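PDB 2IVF: ethylbenzene dehydrogenase alpha-subunit from Aromatoleum aromaticum, which belongs to the molybdopterin oxidoreductase family and holds a molybdenum atom, the ligands MGD and MD1 and an iron/sulfur cluster. Local coordinates for residues 111-115 and 766-770; 120-126 and 262-267; 183-189 and 210-215; 307-311 and 460-465; 548-553 and 591-596. All blocks are in the same frame, centred on the assembly; numbering follows the deposited sequence.

Contact 1 (111-115 and 766-770); sequences QTPAC and GQTRF
The guanidinium group of R769 meets the carbonyl of P113 at its edge and not over a face: the oxygen lies only 9° out of the guanidinium plane. Both terminal nitrogens share this single acceptor, NH2 at 2.9 Å and NH1 at 3.0 Å from P113 O, and they arrive from the same face of the carbonyl plane. R769 gets there on a side chain extended from CG to NE. The second flat group is the amide of Q767, whose NE2 donates to T112 OG1 at 2.8 Å with the hydroxyl tilted 22° from the amide plane. The other end of that amide is also held, because a water donates a hydrogen bond to Q767 OE1 at 2.9 Å, accepts one from Q111 N and is bonded to T112 OG1. R769 NH1 also makes a salt bridge and Q767 NE2 a hydrogen bond to MES, and R769 NE bonds to glycerol, both molecules probably from the crystallisation liquor. The backbones do not pair. Strand 767-769 is the outermost strand of a three-stranded antiparallel sheet with 670-676 and 659-661, and the loop 111-115, which follows strand 102-108, runs alongside it at the surface.

Contact 2 (120-126 and 262-267); sequences VDYNPLG and PSSYHF
F267 turns its ring edge toward the face of Y122 in a T-shaped stack, joining the loop of the iron/sulfur cluster site to the start of helix 265-274. The two planes stand at 70°, and F267 CZ sits over the centre of the tyrosine ring, 3.8 Å above its plane. H266, the residue before it, covers one face of F267 with its CE1 and presents its own edge to the loop, where that carbon lies 3.2 Å from D121 O; the buried carbonyl has no polar partner in the model. The imidazole is fixed at both nitrogens, by E270 at ND1 and by a water that lies 2.8 Å from H266 NE2 and donates to Y122 O and S264 OG, the latter also hydrogen-bonded to N668 OD1. V120 packs its CG1 against the histidine edge and its CB against F267 CE1. The loop is shaped by an Asx turn, in which D121 OD1 accepts from N123 N, and by a cis peptide before P124; D121 is further paired with R233 of the beta-subunit. G126, which touches the iron/sulfur cluster, closes the far end: its carbonyl O receives a CA-H...O contact from S263 CA at 3.5 Å.

Contact 3 (183-189 and 210-215); sequences SDGFILD and MDGVSP
F186 and V213 are joined by a backbone hydrogen bond, V213 N to F186 O at 2.9 Å, and V213 O in turn accepts from L188 N, which lies nearly along the C=O axis. V213 is thus bonded to the residues before and after I187, which makes a single parallel bridge. Two CA-H...O contacts accompany it, I187 CA to V213 O and S214 CA to L188 O, each at 3.3 Å. On one side of the bridge M210 lays its methyl over the ring of F186, CE being 3.5 Å from the centroid with SD above the same face at a distance, a Met-aromatic contact. A bend at the last torsion (chi3 -61°) directs that methyl at the ring. On the other side I187 CG2 packs on P215 CD at 3.7 Å. S183, in the 3-10 segment that leads into the strand, donates from OG to D211 O at 2.6 Å, coming from above the carbonyl plane.

The second shell sets these groups. A Schellman motif ends helix 197-210, with D211 at positive phi, and R593 binds both D211 O and the carboxylate of D184. D189 is held by K614 and Y603. Strand 186-188 lies at the rim of a six-stranded mixed sheet beside 602-606; with helix 197-210 and strand 214-215 the arrangement is consistent with a beta-alpha-beta crossover, its two strands joined by that one bridge.

Contact 4 (307-311 and 460-465); sequences WLGLS and SLFLAM
W307 is a knob-into-hole residue between two nearly parallel helices, its indole set among S460, L461, A464 and M465. The segments 307-311 and 460-465 cross at 23°, with their axes 8.3 Å apart at closest approach, and no other protein chain touches them.

One CH-pi contact covers the indole face. L461 lies alongside the indole and points the same way, with CB 3.7 Å from the centroid of the five-membered ring and almost on its normal. CG of L461 stands anti to the backbone N (chi1 -180°), which carries the branch along the ring toward the six-membered part, where L461 CD1 reaches W307 CZ2 at 3.5 Å.

Apolar contacts complete the socket. A464 brings its methyl CB to W307 CE3 at 3.6 Å, and M465, folded back by bends in its chain, puts CE against W307 CZ3 at 3.7 Å. Elsewhere in the interface, the side chains of L308 and L463 cross at about a right angle, with L308 CD2 and L463 CD2 4.0 Å apart, while L308 CG rests on S460 OG. Away from this partner helix, W307 makes an edge-to-face pair with F251 of strand 249-253, so the tryptophan also ties the helix pair to the parallel sheet; its side chain lies about 7 Å from MGD at nearest atoms.

The two serine hydroxyls bond within their own helices. S460 OG turns back to L456 O. S311 does likewise, and W307 O accepts both S311 N and S311 OG from opposite faces of the carbonyl plane, the hydroxyl at 3.0 Å.

Contact 5 (548-553 and 591-596); sequences MWLYYH and HIRPAP
H553 and W549 form the tight side of this contact, where the last turn of helix 546-553 meets the proline-rich loop 591-596. H553 NE2 donates to P594 O at 2.8 Å, the acceptor lying close to the imidazole plane, although the donor stands 58° out of the carbonyl plane. W549 pushes its CB against R593 O at 3.4 Å and P594 CD at 3.6 Å; with CG between backbone N and carbonyl carbon (chi1 83°), its indole leads off the loop. A cis peptide before P594 turns the loop here, and a water bridges the backbones, accepting from W549 N and donating to R593 O. M548 and I592 also pack in the buried part, M548 CG lying 3.8 Å from I592 CG1.

The more open side is that of Y552 and P596. The exposed proline covers one face of the Y552 ring with CG 3.7 Å from the centroid, and Y551 lies over the opposite face. I592 CG2 touches Y552 CE2 from the buried part.

Beyond the two segments, A595 N bonds to D184. Helix 574-583 packs on M548, Y552 and I592, helix 617-625 on W549, and the loop then leads to strand 602-606.

Contacts 2, 3 and 4 are wholly buried, contact 5 is mostly so with one exposed proline, and contact 1 lies at the surface. Chemistry follows place: contact 1 is polar, contact 4 almost entirely apolar, and contact 2 combines aromatic rings with waters. Contact 3 alone pairs backbones. Contacts 1 and 2 share the loop after strand 102-108 and touch through T112 N and N123 OD1, at 2.9 Å. Contacts 3 and 5 likewise form one block, centres 11 Å apart, where R593 NE meets D184 OD1 at 2.9 Å. Contact 4 stands alone, its nearest atoms at least about 17 Å from those of every other contact.

Contact 1 (111-115 and 766-770)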
# COMPACT_ATOMS: atom_id res chain seq x y z
N GLN A 111 -17.33 -10.62 -4.58
CA GLN A 111 -18.54 -11.33 -4.19
C GLN A 111 -18.92 -10.95 -2.75
O GLN A 111 -19.33 -11.81 -1.97
CB GLN A 111 -18.31 -12.85 -4.32
CG GLN A 111 -18.16 -13.30 -5.77
CD GLN A 111 -17.97 -14.77 -5.95
OE1 GLN A 111 -17.41 -15.46 -5.13
NE2 GLN A 111 -18.49 -15.28 -7.06
N THR A 112 -18.81 -9.67 -2.43
CA THR A 112 -19.18 -9.18 -1.09
C THR A 112 -20.30 -8.17 -1.24
O THR A 112 -20.07 -6.99 -1.48
CB THR A 112 -17.99 -8.59 -0.37
OG1 THR A 112 -16.92 -9.51 -0.43
CG2 THR A 112 -18.34 -8.23 1.08
N PRO A 113 -21.55 -8.64 -1.15
CA PRO A 113 -22.70 -7.76 -1.32
C PRO A 113 -22.87 -6.67 -0.26
O PRO A 113 -22.25 -6.73 0.77
CB PRO A 113 -23.89 -8.72 -1.29
CG PRO A 113 -23.31 -10.04 -1.69
CD PRO A 113 -21.98 -10.03 -0.94
N ALA A 114 -23.72 -5.68 -0.55
CA ALA A 114 -24.11 -4.69 0.45
C ALA A 114 -24.94 -5.35 1.57
O ALA A 114 -25.57 -6.41 1.38
CB ALA A 114 -24.94 -3.58 -0.26
N CYS A 115 -25.01 -4.66 2.71
CA CYS A 115 -25.84 -5.07 3.83
C CYS A 115 -27.31 -5.11 3.47
O CYS A 115 -28.02 -6.01 3.95
CB CYS A 115 -25.59 -4.16 5.04
SG CYS A 115 -25.99 -2.45 4.82
N GLY A 766 -15.79 -19.43 0.47
CA GLY A 766 -14.60 -18.59 0.51
C GLY A 766 -14.64 -17.42 1.46
O GLY A 766 -13.59 -16.86 1.81
N GLN A 767 -15.82 -17.04 1.89
CA GLN A 767 -15.94 -15.98 2.89
C GLN A 767 -17.35 -15.92 3.43
O GLN A 767 -18.31 -16.39 2.81
CB GLN A 767 -15.58 -14.60 2.32
CG GLN A 767 -16.59 -14.10 1.40
CD GLN A 767 -16.28 -12.68 0.89
OE1 GLN A 767 -15.47 -12.55 -0.02
NE2 GLN A 767 -16.93 -11.65 1.43
N THR A 768 -17.46 -15.34 4.62
CA THR A 768 -18.73 -15.12 5.29
C THR A 768 -18.66 -13.94 6.24
O THR A 768 -17.67 -13.77 6.95
CB THR A 768 -19.22 -16.39 6.08
OG1 THR A 768 -20.61 -16.24 6.29
CG2 THR A 768 -18.53 -16.62 7.46
N ARG A 769 -19.72 -13.13 6.23
CA ARG A 769 -19.91 -12.10 7.26
C ARG A 769 -19.96 -12.70 8.64
O ARG A 769 -20.58 -13.71 8.88
CB ARG A 769 -21.22 -11.33 6.99
CG ARG A 769 -21.03 -10.19 6.04
CD ARG A 769 -22.31 -9.77 5.54
NE ARG A 769 -22.34 -8.38 5.13
CZ ARG A 769 -22.20 -7.93 3.89
NH1 ARG A 769 -21.82 -8.72 2.91
NH2 ARG A 769 -22.38 -6.64 3.66
N PHE A 770 -19.29 -12.07 9.58
CA PHE A 770 -19.41 -12.53 10.95
C PHE A 770 -20.72 -12.09 11.58
O PHE A 770 -21.31 -11.06 11.20
CB PHE A 770 -18.17 -12.19 11.78
CG PHE A 770 -17.83 -10.72 11.91
CD1 PHE A 770 -18.56 -9.88 12.77
CD2 PHE A 770 -16.64 -10.24 11.38
CE1 PHE A 770 -18.15 -8.53 12.97
CE2 PHE A 770 -16.24 -8.94 11.60
CZ PHE A 770 -16.98 -8.09 12.40
O HOH W 1 -15.52 -10.91 -2.40

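Contact 2 (120-126 and 262-267)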
# COMPACT_ATOMS: atom_id res chain seq x y z
N VAL A 120 -24.08 0.65 -0.62
CA VAL A 120 -23.08 0.26 -1.58
C VAL A 120 -22.46 -1.04 -1.12
O VAL A 120 -22.23 -1.26 0.08
CB VAL A 120 -21.99 1.33 -1.72
CG1 VAL A 120 -20.87 0.86 -2.70
CG2 VAL A 120 -22.62 2.72 -2.11
N ASP A 121 -22.19 -1.92 -2.08
CA ASP A 121 -21.50 -3.17 -1.78
C ASP A 121 -20.02 -2.92 -1.50
O ASP A 121 -19.54 -1.77 -1.49
CB ASP A 121 -21.75 -4.24 -2.86
CG ASP A 121 -21.15 -3.89 -4.25
OD1 ASP A 121 -20.12 -3.19 -4.31
OD2 ASP A 121 -21.74 -4.29 -5.31
N TYR A 122 -19.33 -4.00 -1.13
CA TYR A 122 -17.93 -3.89 -0.73
C TYR A 122 -17.00 -4.22 -1.93
O TYR A 122 -15.77 -4.24 -1.76
CB TYR A 122 -17.60 -4.83 0.42
CG TYR A 122 -18.05 -4.40 1.78
CD1 TYR A 122 -19.37 -4.52 2.15
CD2 TYR A 122 -17.14 -3.93 2.74
CE1 TYR A 122 -19.80 -4.14 3.43
CE2 TYR A 122 -17.57 -3.54 4.03
CZ TYR A 122 -18.89 -3.67 4.36
OH TYR A 122 -19.35 -3.32 5.61
N ASN A 123 -17.57 -4.46 -3.11
CA ASN A 123 -16.80 -4.96 -4.23
C ASN A 123 -15.92 -3.90 -4.87
O ASN A 123 -16.31 -2.74 -4.92
CB ASN A 123 -17.74 -5.51 -5.25
CG ASN A 123 -18.44 -6.75 -4.76
OD1 ASN A 123 -17.82 -7.58 -4.10
ND2 ASN A 123 -19.71 -6.88 -5.09
N PRO A 124 -14.79 -4.30 -5.46
CA PRO A 124 -14.22 -5.64 -5.50
C PRO A 124 -13.33 -5.98 -4.36
O PRO A 124 -12.82 -7.11 -4.33
CB PRO A 124 -13.37 -5.61 -6.77
CG PRO A 124 -12.89 -4.18 -6.89
CD PRO A 124 -14.00 -3.34 -6.28
N LEU A 125 -13.08 -5.02 -3.48
CA LEU A 125 -12.06 -5.15 -2.45
C LEU A 125 -10.68 -5.22 -3.11
O LEU A 125 -10.53 -4.92 -4.30
CB LEU A 125 -12.31 -6.38 -1.54
CG LEU A 125 -13.56 -6.32 -0.64
CD1 LEU A 125 -13.81 -7.72 -0.07
CD2 LEU A 125 -13.44 -5.20 0.45
N GLY A 126 -9.66 -5.56 -2.31
CA GLY A 126 -8.34 -5.73 -2.83
C GLY A 126 -7.46 -4.49 -2.75
O GLY A 126 -7.90 -3.38 -2.41
N PRO A 262 -7.26 0.86 1.30
CA PRO A 262 -7.67 0.94 -0.10
C PRO A 262 -8.82 0.04 -0.46
O PRO A 262 -9.55 0.37 -1.37
CB PRO A 262 -6.41 0.56 -0.87
CG PRO A 262 -5.57 -0.25 0.10
CD PRO A 262 -5.90 0.32 1.46
N SER A 263 -9.03 -1.06 0.28
CA SER A 263 -10.12 -1.97 -0.05
C SER A 263 -11.47 -1.31 0.17
O SER A 263 -12.42 -1.71 -0.48
CB SER A 263 -10.07 -3.29 0.73
OG SER A 263 -10.14 -3.10 2.11
N SER A 264 -11.54 -0.32 1.08
CA SER A 264 -12.83 0.28 1.41
C SER A 264 -12.86 1.78 1.39
O SER A 264 -13.87 2.40 1.72
CB SER A 264 -13.37 -0.30 2.68
OG SER A 264 -13.70 -1.68 2.45
N TYR A 265 -11.77 2.38 0.95
CA TYR A 265 -11.69 3.84 0.74
C TYR A 265 -12.92 4.36 -0.01
O TYR A 265 -13.42 5.49 0.25
CB TYR A 265 -10.45 4.13 -0.08
CG TYR A 265 -10.17 5.56 -0.45
CD1 TYR A 265 -10.74 6.13 -1.56
CD2 TYR A 265 -9.22 6.29 0.23
CE1 TYR A 265 -10.46 7.41 -1.93
CE2 TYR A 265 -8.91 7.60 -0.17
CZ TYR A 265 -9.51 8.13 -1.26
OH TYR A 265 -9.22 9.39 -1.75
N HIS A 266 -13.37 3.57 -0.97
CA HIS A 266 -14.51 3.95 -1.82
C HIS A 266 -15.73 4.43 -1.05
O HIS A 266 -16.47 5.33 -1.53
CB HIS A 266 -14.88 2.81 -2.75
CG HIS A 266 -15.55 1.64 -2.09
ND1 HIS A 266 -16.91 1.54 -1.97
CD2 HIS A 266 -15.04 0.48 -1.61
CE1 HIS A 266 -17.22 0.38 -1.41
NE2 HIS A 266 -16.10 -0.28 -1.16
N PHE A 267 -15.96 3.86 0.13
CA PHE A 267 -17.11 4.27 0.96
C PHE A 267 -16.98 5.76 1.35
O PHE A 267 -17.97 6.47 1.43
CB PHE A 267 -17.23 3.39 2.22
CG PHE A 267 -17.75 2.01 1.94
CD1 PHE A 267 -19.09 1.82 1.61
CD2 PHE A 267 -16.94 0.91 2.09
CE1 PHE A 267 -19.60 0.57 1.38
CE2 PHE A 267 -17.44 -0.39 1.86
CZ PHE A 267 -18.75 -0.57 1.54
O HOH W 2 -15.29 -2.46 0.31
O HOH W 3 -13.27 -2.22 -2.99

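Contact 3 (183-189 and 210-215)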
# COMPACT_ATOMS: atom_id res chain seq x y z
N SER A 183 11.39 -19.84 33.48
CA SER A 183 10.77 -19.55 32.23
C SER A 183 10.89 -18.08 31.81
O SER A 183 10.60 -17.75 30.67
CB SER A 183 9.31 -20.03 32.28
OG SER A 183 8.50 -19.19 33.09
N ASP A 184 11.30 -17.20 32.73
CA ASP A 184 11.47 -15.77 32.37
C ASP A 184 12.53 -15.47 31.30
O ASP A 184 12.55 -14.36 30.74
CB ASP A 184 11.73 -14.93 33.64
CG ASP A 184 10.46 -14.24 34.18
OD1 ASP A 184 9.36 -14.48 33.63
OD2 ASP A 184 10.60 -13.42 35.14
N GLY A 185 13.36 -16.46 30.96
CA GLY A 185 14.41 -16.28 29.95
C GLY A 185 13.98 -16.29 28.49
O GLY A 185 14.77 -15.89 27.62
N PHE A 186 12.74 -16.71 28.24
CA PHE A 186 12.18 -16.85 26.90
C PHE A 186 11.22 -15.71 26.64
O PHE A 186 10.33 -15.47 27.45
CB PHE A 186 11.42 -18.18 26.75
CG PHE A 186 10.83 -18.38 25.38
CD1 PHE A 186 11.58 -18.97 24.39
CD2 PHE A 186 9.50 -18.06 25.10
CE1 PHE A 186 11.04 -19.18 23.13
CE2 PHE A 186 8.96 -18.24 23.83
CZ PHE A 186 9.72 -18.80 22.85
N ILE A 187 11.40 -15.03 25.51
CA ILE A 187 10.57 -13.92 25.12
C ILE A 187 10.12 -14.13 23.73
O ILE A 187 10.94 -14.23 22.82
CB ILE A 187 11.35 -12.55 25.22
CG1 ILE A 187 11.95 -12.44 26.61
CG2 ILE A 187 10.42 -11.32 24.95
CD1 ILE A 187 12.71 -11.20 26.76
N LEU A 188 8.81 -14.24 23.55
CA LEU A 188 8.22 -14.14 22.23
C LEU A 188 7.75 -12.71 22.17
O LEU A 188 6.73 -12.33 22.74
CB LEU A 188 7.05 -15.11 22.09
CG LEU A 188 6.23 -15.01 20.81
CD1 LEU A 188 7.11 -14.95 19.54
CD2 LEU A 188 5.25 -16.21 20.76
N ASP A 189 8.52 -11.89 21.49
CA ASP A 189 8.33 -10.44 21.58
C ASP A 189 7.21 -10.01 20.67
O ASP A 189 7.43 -9.90 19.48
CB ASP A 189 9.63 -9.79 21.19
CG ASP A 189 9.61 -8.28 21.38
OD1 ASP A 189 8.55 -7.73 21.79
OD2 ASP A 189 10.67 -7.66 21.13
N MET A 210 4.88 -22.77 28.00
CA MET A 210 6.22 -22.69 28.60
C MET A 210 6.31 -21.67 29.72
O MET A 210 7.34 -21.58 30.44
CB MET A 210 7.25 -22.35 27.52
CG MET A 210 7.40 -23.43 26.50
SD MET A 210 8.88 -23.21 25.48
CE MET A 210 8.63 -21.70 24.71
N ASP A 211 5.21 -20.93 29.88
CA ASP A 211 5.14 -19.74 30.74
C ASP A 211 6.25 -18.74 30.40
O ASP A 211 6.92 -18.20 31.28
CB ASP A 211 5.17 -20.13 32.22
CG ASP A 211 4.90 -18.94 33.13
OD1 ASP A 211 4.07 -18.11 32.74
OD2 ASP A 211 5.57 -18.81 34.17
N GLY A 212 6.47 -18.56 29.10
CA GLY A 212 7.41 -17.54 28.62
C GLY A 212 6.78 -16.18 28.70
O GLY A 212 5.64 -16.04 29.15
N VAL A 213 7.51 -15.16 28.25
CA VAL A 213 7.10 -13.78 28.38
C VAL A 213 6.71 -13.30 27.00
O VAL A 213 7.45 -13.53 26.05
CB VAL A 213 8.23 -12.89 28.92
CG1 VAL A 213 7.72 -11.46 29.06
CG2 VAL A 213 8.76 -13.45 30.24
N SER A 214 5.51 -12.73 26.87
CA SER A 214 5.05 -12.22 25.58
C SER A 214 4.63 -10.74 25.71
O SER A 214 3.47 -10.43 26.03
CB SER A 214 3.89 -13.04 25.00
OG SER A 214 4.03 -14.44 25.23
N PRO A 215 5.57 -9.82 25.50
CA PRO A 215 5.20 -8.43 25.47
C PRO A 215 3.98 -8.16 24.60
O PRO A 215 3.82 -8.77 23.51
CB PRO A 215 6.46 -7.77 24.94
CG PRO A 215 7.56 -8.58 25.53
CD PRO A 215 7.04 -9.98 25.43

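Contact 4 (307-311 and 460-465)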
# COMPACT_ATOMS: atom_id res chain seq x y z
N TRP A 307 -10.03 20.62 18.50
CA TRP A 307 -11.27 20.03 18.96
C TRP A 307 -11.82 20.78 20.17
O TRP A 307 -13.04 20.92 20.29
CB TRP A 307 -11.12 18.55 19.28
CG TRP A 307 -10.98 17.74 18.10
CD1 TRP A 307 -9.87 17.15 17.68
CD2 TRP A 307 -12.01 17.41 17.17
NE1 TRP A 307 -10.11 16.46 16.52
CE2 TRP A 307 -11.43 16.60 16.20
CE3 TRP A 307 -13.37 17.72 17.08
CZ2 TRP A 307 -12.16 16.10 15.12
CZ3 TRP A 307 -14.09 17.22 16.00
CH2 TRP A 307 -13.48 16.40 15.06
N LEU A 308 -10.96 21.34 20.99
CA LEU A 308 -11.45 22.15 22.08
C LEU A 308 -12.06 23.47 21.51
O LEU A 308 -13.03 24.02 22.03
CB LEU A 308 -10.32 22.41 23.06
CG LEU A 308 -9.84 21.16 23.81
CD1 LEU A 308 -8.56 21.43 24.63
CD2 LEU A 308 -10.95 20.63 24.74
N GLY A 309 -11.45 24.01 20.46
CA GLY A 309 -12.01 25.18 19.77
C GLY A 309 -13.42 24.90 19.27
O GLY A 309 -14.34 25.72 19.46
N LEU A 310 -13.61 23.72 18.69
CA LEU A 310 -14.92 23.29 18.23
C LEU A 310 -15.90 23.20 19.41
O LEU A 310 -17.06 23.57 19.30
CB LEU A 310 -14.86 21.95 17.51
CG LEU A 310 -14.77 21.99 15.97
CD1 LEU A 310 -13.68 22.92 15.43
CD2 LEU A 310 -14.70 20.58 15.38
N SER A 311 -15.44 22.65 20.53
CA SER A 311 -16.29 22.52 21.69
C SER A 311 -16.65 23.87 22.24
O SER A 311 -17.78 24.09 22.67
CB SER A 311 -15.59 21.71 22.76
OG SER A 311 -15.26 20.43 22.27
N SER A 460 -10.35 15.20 23.48
CA SER A 460 -10.88 16.47 23.02
C SER A 460 -11.85 16.23 21.88
O SER A 460 -12.90 16.84 21.82
CB SER A 460 -9.74 17.40 22.61
OG SER A 460 -8.87 17.63 23.67
N LEU A 461 -11.51 15.31 20.98
CA LEU A 461 -12.44 14.92 19.90
C LEU A 461 -13.70 14.31 20.50
O LEU A 461 -14.81 14.68 20.14
CB LEU A 461 -11.78 13.94 18.92
CG LEU A 461 -12.58 13.40 17.71
CD1 LEU A 461 -11.60 12.94 16.56
CD2 LEU A 461 -13.51 12.24 18.12
N PHE A 462 -13.56 13.40 21.46
CA PHE A 462 -14.76 12.86 22.09
C PHE A 462 -15.62 13.87 22.82
O PHE A 462 -16.84 13.71 22.88
CB PHE A 462 -14.40 11.66 22.97
CG PHE A 462 -13.87 10.52 22.18
CD1 PHE A 462 -14.58 10.08 21.09
CD2 PHE A 462 -12.67 9.89 22.48
CE1 PHE A 462 -14.12 9.02 20.28
CE2 PHE A 462 -12.22 8.83 21.68
CZ PHE A 462 -12.93 8.43 20.58
N LEU A 463 -15.02 14.93 23.34
CA LEU A 463 -15.77 15.99 23.99
C LEU A 463 -16.65 16.70 22.98
O LEU A 463 -17.80 16.95 23.23
CB LEU A 463 -14.83 16.98 24.71
CG LEU A 463 -15.52 18.20 25.31
CD1 LEU A 463 -16.59 17.77 26.35
CD2 LEU A 463 -14.47 19.17 25.92
N ALA A 464 -16.11 16.95 21.78
CA ALA A 464 -16.91 17.54 20.70
C ALA A 464 -18.04 16.62 20.24
O ALA A 464 -19.15 17.07 19.91
CB ALA A 464 -15.97 17.92 19.50
N MET A 465 -17.74 15.32 20.16
CA MET A 465 -18.76 14.32 19.83
C MET A 465 -19.82 14.28 20.91
O MET A 465 -20.99 14.16 20.62
CB MET A 465 -18.15 12.95 19.60
CG MET A 465 -17.13 12.94 18.50
SD MET A 465 -17.86 13.55 16.91
CE MET A 465 -16.43 14.32 16.15

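Contact 5 (548-553 and 591-596)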
# COMPACT_ATOMS: atom_id res chain seq x y z
N MET A 548 7.91 -2.34 30.19
CA MET A 548 8.60 -2.81 31.37
C MET A 548 9.92 -3.48 31.02
O MET A 548 10.96 -3.10 31.55
CB MET A 548 7.77 -3.79 32.21
CG MET A 548 6.48 -3.20 32.73
SD MET A 548 6.72 -1.63 33.60
CE MET A 548 5.02 -1.31 34.14
N TRP A 549 9.87 -4.47 30.14
CA TRP A 549 11.07 -5.24 29.86
C TRP A 549 12.03 -4.34 29.02
O TRP A 549 13.23 -4.40 29.21
CB TRP A 549 10.74 -6.58 29.17
CG TRP A 549 10.56 -6.48 27.71
CD1 TRP A 549 9.50 -5.98 27.04
CD2 TRP A 549 11.49 -6.92 26.74
NE1 TRP A 549 9.73 -6.05 25.67
CE2 TRP A 549 10.95 -6.61 25.47
CE3 TRP A 549 12.75 -7.50 26.83
CZ2 TRP A 549 11.61 -6.91 24.29
CZ3 TRP A 549 13.42 -7.79 25.66
CH2 TRP A 549 12.84 -7.51 24.41
N LEU A 550 11.48 -3.47 28.17
CA LEU A 550 12.32 -2.55 27.41
C LEU A 550 13.09 -1.64 28.33
O LEU A 550 14.30 -1.42 28.14
CB LEU A 550 11.52 -1.74 26.40
CG LEU A 550 10.92 -2.51 25.22
CD1 LEU A 550 10.09 -1.58 24.37
CD2 LEU A 550 12.00 -3.25 24.39
N TYR A 551 12.40 -1.16 29.37
CA TYR A 551 13.00 -0.28 30.39
C TYR A 551 14.06 -0.98 31.22
O TYR A 551 15.11 -0.42 31.44
CB TYR A 551 11.91 0.24 31.37
CG TYR A 551 12.37 1.20 32.44
CD1 TYR A 551 12.46 2.57 32.19
CD2 TYR A 551 12.63 0.77 33.76
CE1 TYR A 551 12.86 3.48 33.21
CE2 TYR A 551 13.00 1.65 34.74
CZ TYR A 551 13.10 3.01 34.46
OH TYR A 551 13.49 3.83 35.49
N TYR A 552 13.75 -2.17 31.69
CA TYR A 552 14.61 -2.92 32.59
C TYR A 552 15.70 -3.74 31.92
O TYR A 552 16.72 -3.98 32.52
CB TYR A 552 13.73 -3.87 33.42
CG TYR A 552 13.01 -3.14 34.52
CD1 TYR A 552 13.73 -2.51 35.52
CD2 TYR A 552 11.61 -3.07 34.55
CE1 TYR A 552 13.10 -1.82 36.52
CE2 TYR A 552 10.95 -2.40 35.61
CZ TYR A 552 11.71 -1.78 36.58
OH TYR A 552 11.12 -1.08 37.63
N HIS A 553 15.51 -4.13 30.67
CA HIS A 553 16.43 -5.07 30.03
C HIS A 553 17.03 -4.59 28.73
O HIS A 553 18.05 -5.15 28.30
CB HIS A 553 15.71 -6.40 29.75
CG HIS A 553 15.27 -7.09 30.98
ND1 HIS A 553 16.15 -7.70 31.85
CD2 HIS A 553 14.04 -7.22 31.54
CE1 HIS A 553 15.47 -8.19 32.87
NE2 HIS A 553 14.19 -7.93 32.69
N HIS A 591 3.21 -8.29 35.64
CA HIS A 591 3.40 -7.23 34.63
C HIS A 591 4.87 -6.99 34.31
O HIS A 591 5.24 -6.75 33.19
CB HIS A 591 2.82 -5.88 35.12
CG HIS A 591 1.35 -5.93 35.42
ND1 HIS A 591 0.43 -6.32 34.48
CD2 HIS A 591 0.66 -5.65 36.55
CE1 HIS A 591 -0.78 -6.26 35.02
NE2 HIS A 591 -0.66 -5.88 36.28
N ILE A 592 5.72 -7.00 35.32
CA ILE A 592 7.11 -6.65 35.11
C ILE A 592 7.96 -7.91 34.86
O ILE A 592 8.62 -8.39 35.73
CB ILE A 592 7.64 -5.82 36.27
CG1 ILE A 592 6.86 -4.50 36.31
CG2 ILE A 592 9.16 -5.56 36.10
CD1 ILE A 592 6.84 -3.79 37.61
N ARG A 593 7.91 -8.41 33.63
CA ARG A 593 8.57 -9.64 33.21
C ARG A 593 9.26 -9.38 31.88
O ARG A 593 8.75 -8.56 31.08
CB ARG A 593 7.56 -10.78 33.02
CG ARG A 593 6.77 -11.14 34.24
CD ARG A 593 5.85 -12.34 34.01
NE ARG A 593 6.58 -13.58 33.68
CZ ARG A 593 6.05 -14.59 32.98
NH1 ARG A 593 4.79 -14.54 32.55
NH2 ARG A 593 6.77 -15.67 32.70
N PRO A 594 10.43 -10.02 31.65
CA PRO A 594 11.14 -10.78 32.66
C PRO A 594 11.47 -9.94 33.88
O PRO A 594 11.69 -8.75 33.74
CB PRO A 594 12.46 -11.19 31.99
CG PRO A 594 12.33 -10.90 30.57
CD PRO A 594 11.13 -10.01 30.35
N ALA A 595 11.49 -10.55 35.06
CA ALA A 595 11.80 -9.81 36.26
C ALA A 595 13.17 -9.10 36.03
O ALA A 595 14.04 -9.63 35.32
CB ALA A 595 11.85 -10.76 37.46
N PRO A 596 13.34 -7.90 36.60
CA PRO A 596 14.63 -7.18 36.51
C PRO A 596 15.88 -7.96 36.88
O PRO A 596 16.96 -7.64 36.40
CB PRO A 596 14.41 -5.99 37.44
CG PRO A 596 12.96 -5.67 37.20
CD PRO A 596 12.34 -7.06 37.30
O HOH W 4 7.55 -6.21 29.79